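Local coordinates for protein short-chain type dehydrogenase/reductase (Mycobacterium ulcerans, PDB 3SVT) that probably catalyses NAD-dependent oxidation and reduction as a tetrameric member of the short-chain dehydrogenase/reductase family, at residues A36-I40 against A84-H89; G144-G148 against A234-L238; S8-R12 against L31-A36. One frame throughout, in Å; residues are numbered along the deposited sequence.

Interaction 1. Residues A36-I40 against A84-H89; sequences ASVMI and AVTAWH
The first segment starts as coil at Ala-36 and runs on as strand from Ser-37 to Ile-40, with phi between about -93 and -124° and psi between 122 and 137°. Across from it, 84-89 lies on helix 75-89. The two short axes approach to 9.3 Å and run nearly antiparallel, at 158°. CA atoms face each other at Met-39 and Val-85 (6.3 Å) and, more loosely, at Ser-37 and His-89 (9.1 Å).

Strand alternation aims Ser-37 and Met-39 at the helix, while Val-38 points away, onto helix 22-33 across the sheet.

The apolar part centres on Met-39, extended with chi1 and chi2 both t and chi3 m. Met-39 CE lies 3.7 Å from CB of Ala-84 and 3.6 Å from the backbone N of Val-85; nearer the strand, Met-39 CB meets Val-85 CG2 at 3.9 Å.

The aromatic part belongs to Trp-88 (chi1 t, chi2 near 0°). Ser-37 CB makes a CH-pi contact with the Trp-88 six-membered ring, 3.9 Å from the centroid, while Val-38 O reaches the ring edge, 3.4 Å from Trp-88 CZ3. Arg-66 on strand 64-69 adds a cation-pi partner.

The polar fringe is thin: Ser-37 OG comes to 3.1 Å from CE1 of His-89, whose ND1 is hydrogen-bonded to Thr-13 on the neighbouring strand.

This is helix-on-sheet packing of a Rossmann fold, with strand 37-42 next to strand 13-17 in the parallel sheet. The two segments share no hydrogen bond, so the contact rests on van der Waals and ring-face contacts.

Interaction 2. Residues G144-G148 against A234-L238; sequences GSFVG and AMFLL
Val-147, rotamer t, lays its two methyl groups over the inner side of 234-238, the end of helix 227-238: CG2 sits 4.0 Å from Leu-237 CB and 4.0 Å from Leu-238 CD2, and CG1 is 4.3 Å from Ala-234 CB. It therefore meets residues three and four positions apart, which a helical turn brings to the same side.

The strand, 144-148, is extended; from Ser-145 to Gly-148, phi runs from -144 to -95° and psi from 117 to 133°. The helical segment closes its turn with Leu-238 N to Ala-234 O at 2.8 Å. The axes pass 8.4 Å apart at 153°, nearly antiparallel, with CA pairs Ser-145/Leu-238 at 5.3 Å and Val-147/Ala-234 at 6.6 Å.

Ser-145 (chi1 t) points at the helix end and donates from OG to the carbonyl O of Leu-237, 2.9 Å away. Leu-238 (chi1 m, chi2 t) leaves its helix sideways, then brings CD2 to 3.3 Å from Ser-145 O. Between the two strand residues that point to the helix, Phe-146 points away and packs on helix 113-140, beneath the other face of the sheet.

In this Rossmann-type domain, helix 227-238 covers strands 144-149 and 187-198, where Ile-192 adjoins both Val-147 and Leu-237. From the same helix Phe-236 stacks on Phe-236 of the second subunit.

Near its C-terminal end a helix has carbonyls without the usual i+4 amide partner. Leu-237 O is met instead by the Ser-145 hydroxyl and by Arg-188, so the single hydrogen bond between these two segments adds a directional tie to an otherwise apolar interface.

Interaction 3. Residues S8-R12 against L31-A36; sequences SFQDR and LVAAGA
Leu-31, still helical and with rotamer m, t, sends CD2 to 3.8 Å from CD1 of Phe-9. Leu-31 O accepts the backbone N of Ala-36 at 2.9 Å, and Val-32 O likewise accepts Gly-35 N at 2.9 Å. Ala-34 then turns its CB toward the opposing loop, 3.7 Å from CD2 of Phe-9 (chi1 m, chi2 -88°), and its carbonyl O lies 3.7 Å from Gln-10 CG.

At Gly-35 the chain leaves the helix with phi 97° and psi 11°, and the two bonds back into the last turn make this a Schellman motif at the end of helix 22-33. That helix joins strand 13-17 to strand 37-42, the first beta-alpha-beta crossover of the Rossmann fold, and here the chain swings round to re-enter the sheet. Glycine is needed twice over: a CB would jam against the preceding carbonyl, and would also fall 2.7 Å from CG of Gln-10.

Gly-35 lies nearest Gln-10, CA to CA 4.5 Å, and its O receives a CA-H...O contact from Gln-10 CA at 3.6 Å. The facing loop is a type II beta turn, Phe-9 to Arg-12, with Gln-10 at phi -67°, psi 133° and Asp-11 at phi 67°, psi 24°, closed by Arg-12 N to Phe-9 O at 3.2 Å.

Ala-36 is extended (-84/158°). Ala-36 CA is 3.5 Å from Phe-9 O and 3.6 Å from Arg-12 O, and Ala-36 CB is 4.1 Å from Phe-9 CB, while the Arg-12 guanidinium leads away to a salt bridge with Asp-240.

How the interactions relate
Interaction 2 is the core contact: all its touching residues are buried and its centre lies about 11 Å from that of the chain, against about 19 and 20 Å for interactions 1 and 3, which include exposed residues. Helices 22-33 and 227-238 share one sheet face, and Phe-9 and Leu-31 of interaction 3 pack on Met-235 and Leu-238 of interaction 2. Interaction 1 lies on the other face. Interactions 1 and 3 share Ala-36, and Ser-37 N probably hydrogen-bonds to Arg-12 O (2.9 Å). Chemistry follows place: aromatic and methionine packing in 1, aliphatic packing plus one serine bond in 2, backbone contacts at a helix end together with Phe-9 packing in 3.

Interaction 1. Residues A36-I40 against A84-H89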
# COMPACT_ATOMS: atom_id res chain seq x y z
N ALA B 36 -31.38 -9.79 -14.28
CA ALA B 36 -30.31 -9.82 -15.29
C ALA B 36 -30.29 -11.12 -16.11
O ALA B 36 -30.79 -12.17 -15.66
CB ALA B 36 -28.93 -9.61 -14.64
N SER B 37 -29.69 -11.02 -17.30
CA SER B 37 -29.25 -12.17 -18.08
C SER B 37 -27.80 -12.50 -17.76
O SER B 37 -26.91 -11.65 -17.84
CB SER B 37 -29.39 -11.90 -19.58
OG SER B 37 -30.76 -11.84 -19.92
N VAL B 38 -27.56 -13.75 -17.38
CA VAL B 38 -26.25 -14.21 -17.03
C VAL B 38 -25.87 -15.42 -17.89
O VAL B 38 -26.69 -16.32 -18.10
CB VAL B 38 -26.19 -14.59 -15.56
CG1 VAL B 38 -24.75 -15.05 -15.19
CG2 VAL B 38 -26.63 -13.41 -14.68
N MET B 39 -24.62 -15.44 -18.37
CA MET B 39 -23.97 -16.65 -18.82
C MET B 39 -22.90 -17.03 -17.80
O MET B 39 -22.00 -16.21 -17.49
CB MET B 39 -23.31 -16.46 -20.19
CG MET B 39 -22.85 -17.78 -20.81
SD MET B 39 -21.97 -17.59 -22.38
CE MET B 39 -23.37 -17.40 -23.49
N ILE B 40 -23.02 -18.23 -17.25
CA ILE B 40 -22.00 -18.82 -16.40
C ILE B 40 -21.10 -19.75 -17.22
O ILE B 40 -21.58 -20.58 -17.99
CB ILE B 40 -22.56 -19.61 -15.21
CG1 ILE B 40 -23.60 -20.68 -15.66
CG2 ILE B 40 -23.17 -18.65 -14.19
CD1 ILE B 40 -24.09 -21.58 -14.51
N ALA B 84 -20.46 -15.34 -27.57
CA ALA B 84 -21.80 -15.87 -27.33
C ALA B 84 -22.58 -15.01 -26.36
O ALA B 84 -23.72 -14.70 -26.61
CB ALA B 84 -21.70 -17.27 -26.79
N VAL B 85 -21.97 -14.61 -25.25
CA VAL B 85 -22.72 -13.80 -24.30
C VAL B 85 -23.08 -12.43 -24.87
O VAL B 85 -24.12 -11.90 -24.58
CB VAL B 85 -22.05 -13.68 -22.95
CG1 VAL B 85 -20.75 -12.89 -23.04
CG2 VAL B 85 -23.03 -13.00 -21.99
N THR B 86 -22.20 -11.87 -25.69
CA THR B 86 -22.42 -10.58 -26.30
C THR B 86 -23.47 -10.63 -27.42
O THR B 86 -24.29 -9.72 -27.57
CB THR B 86 -21.09 -10.08 -26.88
OG1 THR B 86 -20.09 -10.11 -25.84
CG2 THR B 86 -21.24 -8.67 -27.44
N ALA B 87 -23.43 -11.70 -28.20
CA ALA B 87 -24.37 -11.93 -29.28
C ALA B 87 -25.78 -12.19 -28.74
O ALA B 87 -26.77 -12.01 -29.47
CB ALA B 87 -23.91 -13.09 -30.15
N TRP B 88 -25.88 -12.60 -27.47
CA TRP B 88 -27.16 -12.96 -26.87
C TRP B 88 -28.20 -11.85 -27.06
O TRP B 88 -29.25 -12.08 -27.64
CB TRP B 88 -26.96 -13.26 -25.39
CG TRP B 88 -28.13 -13.90 -24.66
CD1 TRP B 88 -29.38 -14.20 -25.14
CD2 TRP B 88 -28.13 -14.30 -23.28
NE1 TRP B 88 -30.15 -14.77 -24.14
CE2 TRP B 88 -29.40 -14.84 -22.99
CE3 TRP B 88 -27.18 -14.27 -22.26
CZ2 TRP B 88 -29.74 -15.34 -21.73
CZ3 TRP B 88 -27.52 -14.78 -21.00
CH2 TRP B 88 -28.78 -15.30 -20.75
N HIS B 89 -27.89 -10.66 -26.54
CA HIS B 89 -28.75 -9.47 -26.71
C HIS B 89 -28.06 -8.31 -27.42
O HIS B 89 -28.70 -7.27 -27.65
CB HIS B 89 -29.26 -8.97 -25.36
CG HIS B 89 -30.05 -9.98 -24.60
ND1 HIS B 89 -29.59 -10.56 -23.44
CD2 HIS B 89 -31.26 -10.54 -24.86
CE1 HIS B 89 -30.49 -11.43 -23.01
NE2 HIS B 89 -31.51 -11.44 -23.85

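Interaction 2. Residues G144-G148 against A234-L238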
# COMPACT_ATOMS: atom_id res chain seq x y z
N GLY B 144 -18.92 -0.44 -19.40
CA GLY B 144 -19.34 -1.58 -18.59
C GLY B 144 -18.47 -1.70 -17.37
O GLY B 144 -17.73 -0.78 -17.04
N SER B 145 -18.54 -2.85 -16.69
CA SER B 145 -17.88 -3.02 -15.39
C SER B 145 -17.32 -4.43 -15.22
O SER B 145 -18.06 -5.40 -15.29
CB SER B 145 -18.88 -2.72 -14.24
OG SER B 145 -18.28 -2.98 -12.97
N PHE B 146 -16.01 -4.54 -15.00
CA PHE B 146 -15.35 -5.83 -14.86
C PHE B 146 -14.94 -5.97 -13.38
O PHE B 146 -14.30 -5.09 -12.84
CB PHE B 146 -14.10 -5.88 -15.75
CG PHE B 146 -13.45 -7.22 -15.82
CD1 PHE B 146 -12.68 -7.70 -14.76
CD2 PHE B 146 -13.61 -8.04 -16.95
CE1 PHE B 146 -12.09 -8.96 -14.82
CE2 PHE B 146 -13.03 -9.29 -17.01
CZ PHE B 146 -12.27 -9.76 -15.95
N VAL B 147 -15.34 -7.06 -12.75
CA VAL B 147 -14.96 -7.32 -11.38
C VAL B 147 -14.16 -8.62 -11.29
O VAL B 147 -14.66 -9.73 -11.59
CB VAL B 147 -16.22 -7.41 -10.48
CG1 VAL B 147 -15.84 -7.68 -8.98
CG2 VAL B 147 -17.08 -6.14 -10.64
N GLY B 148 -12.92 -8.50 -10.86
CA GLY B 148 -12.07 -9.65 -10.64
C GLY B 148 -12.10 -10.10 -9.20
O GLY B 148 -11.97 -9.29 -8.27
N ALA B 234 -19.82 -7.46 -5.40
CA ALA B 234 -19.69 -7.55 -6.84
C ALA B 234 -20.84 -6.83 -7.52
O ALA B 234 -20.63 -6.06 -8.44
CB ALA B 234 -19.60 -9.00 -7.31
N MET B 235 -22.05 -7.07 -7.03
CA MET B 235 -23.23 -6.44 -7.62
C MET B 235 -23.18 -4.93 -7.46
O MET B 235 -23.49 -4.17 -8.38
CB MET B 235 -24.52 -7.04 -7.03
CG MET B 235 -24.76 -8.50 -7.44
SD MET B 235 -26.22 -9.28 -6.71
CE MET B 235 -27.47 -8.23 -7.39
N PHE B 236 -22.78 -4.47 -6.28
CA PHE B 236 -22.59 -3.03 -6.10
C PHE B 236 -21.58 -2.48 -7.10
O PHE B 236 -21.85 -1.49 -7.76
CB PHE B 236 -22.13 -2.70 -4.68
CG PHE B 236 -21.76 -1.25 -4.50
CD1 PHE B 236 -22.72 -0.26 -4.53
CD2 PHE B 236 -20.43 -0.87 -4.36
CE1 PHE B 236 -22.38 1.07 -4.41
CE2 PHE B 236 -20.10 0.47 -4.22
CZ PHE B 236 -21.09 1.42 -4.26
N LEU B 237 -20.43 -3.14 -7.25
CA LEU B 237 -19.44 -2.64 -8.21
C LEU B 237 -19.90 -2.73 -9.69
O LEU B 237 -19.45 -1.94 -10.50
CB LEU B 237 -18.12 -3.33 -8.06
CG LEU B 237 -17.33 -3.08 -6.78
CD1 LEU B 237 -16.17 -4.06 -6.74
CD2 LEU B 237 -16.84 -1.61 -6.70
N LEU B 238 -20.77 -3.70 -10.03
CA LEU B 238 -21.34 -3.76 -11.39
C LEU B 238 -22.35 -2.65 -11.64
O LEU B 238 -22.58 -2.30 -12.79
CB LEU B 238 -22.01 -5.11 -11.65
CG LEU B 238 -21.13 -6.35 -11.74
CD1 LEU B 238 -21.98 -7.62 -11.64
CD2 LEU B 238 -20.26 -6.30 -13.00

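Interaction 3. Residues S8-R12 against L31-A36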
# COMPACT_ATOMS: atom_id res chain seq x y z
N SER B 8 -30.35 -0.86 -10.60
CA SER B 8 -31.07 -1.93 -11.30
C SER B 8 -30.16 -2.76 -12.21
O SER B 8 -29.09 -2.29 -12.64
CB SER B 8 -32.21 -1.36 -12.14
OG SER B 8 -31.69 -0.56 -13.19
N PHE B 9 -30.58 -3.99 -12.47
CA PHE B 9 -29.86 -4.89 -13.37
C PHE B 9 -30.76 -5.44 -14.47
O PHE B 9 -30.33 -6.31 -15.24
CB PHE B 9 -29.27 -6.06 -12.58
CG PHE B 9 -28.30 -5.63 -11.52
CD1 PHE B 9 -26.96 -5.47 -11.81
CD2 PHE B 9 -28.74 -5.36 -10.24
CE1 PHE B 9 -26.07 -5.06 -10.84
CE2 PHE B 9 -27.86 -4.96 -9.26
CZ PHE B 9 -26.52 -4.80 -9.56
N GLN B 10 -31.99 -4.94 -14.54
CA GLN B 10 -32.97 -5.48 -15.47
C GLN B 10 -32.55 -5.19 -16.90
O GLN B 10 -32.17 -4.06 -17.22
CB GLN B 10 -34.37 -4.91 -15.20
CG GLN B 10 -35.09 -5.66 -14.10
CD GLN B 10 -36.55 -5.32 -14.01
OE1 GLN B 10 -37.03 -4.36 -14.62
NE2 GLN B 10 -37.29 -6.12 -13.25
N ASP B 11 -32.61 -6.21 -17.75
CA ASP B 11 -32.26 -6.10 -19.18
C ASP B 11 -30.78 -5.82 -19.41
O ASP B 11 -30.40 -5.28 -20.45
CB ASP B 11 -33.11 -5.02 -19.88
CG ASP B 11 -34.58 -5.36 -19.93
OD1 ASP B 11 -34.94 -6.54 -19.79
OD2 ASP B 11 -35.37 -4.42 -20.13
N ARG B 12 -29.95 -6.18 -18.46
CA ARG B 12 -28.50 -6.12 -18.65
C ARG B 12 -27.98 -7.54 -18.68
O ARG B 12 -28.56 -8.42 -18.05
CB ARG B 12 -27.82 -5.32 -17.52
CG ARG B 12 -28.26 -3.86 -17.49
CD ARG B 12 -27.47 -3.04 -16.45
NE ARG B 12 -28.00 -1.68 -16.34
CZ ARG B 12 -27.35 -0.64 -15.81
NH1 ARG B 12 -26.10 -0.78 -15.32
NH2 ARG B 12 -27.94 0.55 -15.76
N LEU B 31 -27.59 -11.89 -9.57
CA LEU B 31 -27.90 -11.14 -10.81
C LEU B 31 -29.19 -11.59 -11.47
O LEU B 31 -30.03 -10.76 -11.88
CB LEU B 31 -26.73 -11.26 -11.80
CG LEU B 31 -25.46 -10.48 -11.40
CD1 LEU B 31 -24.27 -10.86 -12.29
CD2 LEU B 31 -25.69 -8.99 -11.45
N VAL B 32 -29.34 -12.90 -11.60
CA VAL B 32 -30.56 -13.44 -12.21
C VAL B 32 -31.78 -13.01 -11.39
O VAL B 32 -32.79 -12.57 -11.96
CB VAL B 32 -30.54 -14.98 -12.39
CG1 VAL B 32 -31.88 -15.47 -12.89
CG2 VAL B 32 -29.42 -15.39 -13.36
N ALA B 33 -31.65 -13.10 -10.06
CA ALA B 33 -32.76 -12.75 -9.19
C ALA B 33 -33.09 -11.27 -9.32
O ALA B 33 -34.23 -10.89 -9.17
CB ALA B 33 -32.47 -13.13 -7.72
N ALA B 34 -32.10 -10.45 -9.66
CA ALA B 34 -32.34 -9.02 -9.86
C ALA B 34 -32.87 -8.68 -11.26
O ALA B 34 -33.08 -7.51 -11.56
CB ALA B 34 -31.07 -8.21 -9.55
N GLY B 35 -33.10 -9.70 -12.10
CA GLY B 35 -33.64 -9.48 -13.45
C GLY B 35 -32.62 -9.42 -14.58
O GLY B 35 -32.96 -9.05 -15.71
N ALA B 36 -31.38 -9.79 -14.28
CA ALA B 36 -30.31 -9.82 -15.29
C ALA B 36 -30.29 -11.12 -16.11
O ALA B 36 -30.79 -12.17 -15.66
CB ALA B 36 -28.93 -9.61 -14.64